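Local coordinates for UDP-N-acetylenolpyruvoylglucosamine reductase (Listeria monocytogenes, PDB 3TX1), which catalyses the NADPH-dependent, FAD-mediated reduction of UDP-N-acetylenolpyruvoylglucosamine to UDP-N-acetylmuramate in peptidoglycan biosynthesis, at residues 244-249 with 309-315. Residues are numbered along the deposited sequence; the frame is centred on the assembly and turned at random.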
loop_
_atom_site.group_PDB
_atom_site.type_symbol
_atom_site.label_atom_id
_atom_site.label_comp_id
_atom_site.label_asym_id
_atom_site.label_seq_id
_atom_site.Cartn_x
_atom_site.Cartn_y
_atom_site.Cartn_z
ATOM N N SER A 244 5.822 -8.658 -2.659
ATOM C CA SER A 244 6.521 -9.262 -3.721
ATOM C C SER A 244 7.082 -7.999 -4.384
ATOM O O SER A 244 6.337 -7.100 -4.727
ATOM C CB SER A 244 5.530 -9.991 -4.621
ATOM O OG SER A 244 6.133 -11.084 -5.296
ATOM N N VAL A 245 8.398 -7.912 -4.487
ATOM C CA VAL A 245 9.079 -6.771 -5.080
ATOM C C VAL A 245 8.838 -6.572 -6.597
ATOM O O VAL A 245 8.832 -5.462 -7.063
ATOM C CB VAL A 245 10.618 -6.858 -4.780
ATOM C CG1 VAL A 245 11.415 -5.901 -5.651
ATOM C CG2 VAL A 245 10.929 -6.566 -3.321
ATOM N N PHE A 246 8.631 -7.636 -7.365
ATOM C CA PHE A 246 8.525 -7.509 -8.828
ATOM C C PHE A 246 7.221 -7.996 -9.452
ATOM O O PHE A 246 6.611 -8.912 -8.958
ATOM C CB PHE A 246 9.676 -8.300 -9.496
ATOM C CG PHE A 246 11.049 -7.779 -9.170
ATOM C CD1 PHE A 246 11.805 -8.356 -8.172
ATOM C CD2 PHE A 246 11.579 -6.690 -9.859
ATOM C CE1 PHE A 246 13.061 -7.863 -7.873
ATOM C CE2 PHE A 246 12.834 -6.179 -9.569
ATOM C CZ PHE A 246 13.581 -6.771 -8.576
ATOM N N LYS A 247 6.825 -7.425 -10.581
ATOM C CA LYS A 247 5.661 -7.941 -11.293
ATOM C C LYS A 247 6.060 -9.309 -11.839
ATOM O O LYS A 247 7.234 -9.642 -11.903
ATOM C CB LYS A 247 5.273 -7.011 -12.448
ATOM C CG LYS A 247 5.177 -5.554 -12.038
ATOM C CD LYS A 247 4.750 -4.631 -13.172
ATOM C CE LYS A 247 4.455 -3.229 -12.638
ATOM N NZ LYS A 247 3.705 -2.386 -13.613
ATOM N N ARG A 248 5.104 -10.118 -12.249
ATOM C CA ARG A 248 5.484 -11.424 -12.765
ATOM C C ARG A 248 5.798 -11.319 -14.277
ATOM O O ARG A 248 4.940 -10.927 -15.076
ATOM C CB ARG A 248 4.414 -12.472 -12.437
ATOM C CG ARG A 248 4.817 -13.916 -12.712
ATOM C CD ARG A 248 3.608 -14.858 -12.711
ATOM N NE ARG A 248 3.184 -15.454 -11.419
ATOM C CZ ARG A 248 2.617 -14.816 -10.384
ATOM N NH1 ARG A 248 2.466 -13.493 -10.386
ATOM N NH2 ARG A 248 2.246 -15.507 -9.304
ATOM N N PRO A 249 7.019 -11.692 -14.648
ATOM C CA PRO A 249 7.423 -11.714 -16.056
ATOM C C PRO A 249 6.680 -12.806 -16.821
ATOM O O PRO A 249 6.534 -13.920 -16.318
ATOM C CB PRO A 249 8.914 -12.044 -15.983
ATOM C CG PRO A 249 9.060 -12.821 -14.720
ATOM C CD PRO A 249 8.063 -12.234 -13.761
ATOM N N VAL A 309 15.782 -11.535 -18.907
ATOM C CA VAL A 309 14.419 -11.240 -18.567
ATOM C C VAL A 309 14.432 -9.970 -17.743
ATOM O O VAL A 309 15.249 -9.843 -16.833
ATOM C CB VAL A 309 13.802 -12.395 -17.756
ATOM C CG1 VAL A 309 12.354 -12.094 -17.396
ATOM C CG2 VAL A 309 13.905 -13.718 -18.500
ATOM N N GLU A 310 13.527 -9.041 -18.076
ATOM C CA GLU A 310 13.353 -7.750 -17.394
ATOM C C GLU A 310 12.452 -7.842 -16.185
ATOM O O GLU A 310 11.227 -7.935 -16.326
ATOM C CB GLU A 310 12.684 -6.743 -18.321
ATOM C CG GLU A 310 13.508 -6.259 -19.487
ATOM C CD GLU A 310 14.612 -5.290 -19.098
ATOM O OE1 GLU A 310 14.944 -4.398 -19.947
ATOM O OE2 GLU A 310 15.126 -5.411 -17.957
ATOM N N LEU A 311 13.015 -7.780 -14.989
ATOM C CA LEU A 311 12.149 -7.782 -13.823
ATOM C C LEU A 311 11.744 -6.355 -13.566
ATOM O O LEU A 311 12.585 -5.490 -13.388
ATOM C CB LEU A 311 12.824 -8.398 -12.606
ATOM C CG LEU A 311 12.960 -9.914 -12.618
ATOM C CD1 LEU A 311 13.847 -10.352 -11.475
ATOM C CD2 LEU A 311 11.602 -10.597 -12.538
ATOM N N GLU A 312 10.454 -6.089 -13.602
ATOM C CA GLU A 312 9.990 -4.740 -13.368
ATOM C C GLU A 312 9.384 -4.677 -12.001
ATOM O O GLU A 312 8.712 -5.626 -11.561
ATOM C CB GLU A 312 9.066 -4.322 -14.493
ATOM C CG GLU A 312 9.875 -4.394 -15.784
ATOM C CD GLU A 312 9.139 -4.011 -17.053
ATOM O OE1 GLU A 312 7.869 -3.944 -17.032
ATOM O OE2 GLU A 312 9.862 -3.795 -18.079
ATOM N N THR A 313 9.678 -3.609 -11.284
ATOM C CA THR A 313 9.198 -3.529 -9.921
ATOM C C THR A 313 7.662 -3.425 -9.842
ATOM O O THR A 313 7.020 -2.797 -10.685
ATOM C CB THR A 313 9.818 -2.335 -9.181
ATOM O OG1 THR A 313 9.598 -1.159 -9.947
ATOM C CG2 THR A 313 11.299 -2.495 -9.010
ATOM N N GLU A 314 7.079 -4.097 -8.868
ATOM C CA GLU A 314 5.673 -3.957 -8.577
ATOM C C GLU A 314 5.613 -2.833 -7.546
ATOM O O GLU A 314 4.897 -1.860 -7.734
ATOM C CB GLU A 314 5.079 -5.290 -8.079
ATOM C CG GLU A 314 3.907 -5.244 -7.080
ATOM C CD GLU A 314 2.567 -4.738 -7.629
ATOM O OE1 GLU A 314 1.494 -5.136 -7.088
ATOM O OE2 GLU A 314 2.559 -3.939 -8.585
ATOM N N VAL A 315 6.411 -2.947 -6.492
ATOM C CA VAL A 315 6.518 -1.939 -5.445
ATOM C C VAL A 315 6.822 -0.517 -6.001
ATOM O O VAL A 315 7.620 -0.363 -6.949
ATOM C CB VAL A 315 7.635 -2.375 -4.486
ATOM C CG1 VAL A 315 9.003 -2.265 -5.168
ATOM C CG2 VAL A 315 7.629 -1.532 -3.230
#
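The ring of F246 is sandwiched between L311 on one face and its own neighbour V245 on the other, and the backbone O of E312 lies at its edge, in the ring plane. L311 sends its CB over the first face in a CH-pi contact, 3.9 Å from CB to the centroid of the F246 ring, and CD1 of L311 stands above the ring centre; CG1 of V245 sits over the opposite face, toward the rim. A flat aromatic ring suits this slot because it offers two broad faces to aliphatic groups; with CG anti to the carbonyl carbon (chi1 -63°), it also reaches I296 and V299 of helix 289-307 and I258 of helix 254-260. L311, a branched chain with two methyls, serves two neighbours at once: CD2 of L311 lies 4.0 Å from CG of P249. The compact apolar ring of P249 also takes CG1 of V309 against its CB at 3.7 Å, and L257 of helix 254-260 touches both residues.

The backbones are tied by a single bridge between F246 and T313. The N of K247 donates to O of E312 (2.8 Å), almost straight on to the carbonyl. K247, extended and solvent-exposed, runs its methylenes along O of T313, its NZ near the carboxylates of E312 and E314 without touching either. N of E314 donates to O of V245 (2.9 Å), tying E314, a predicted active-site residue near R194, to the residue after S244, the predicted proton donor; this is consistent with holding the two in a set relation.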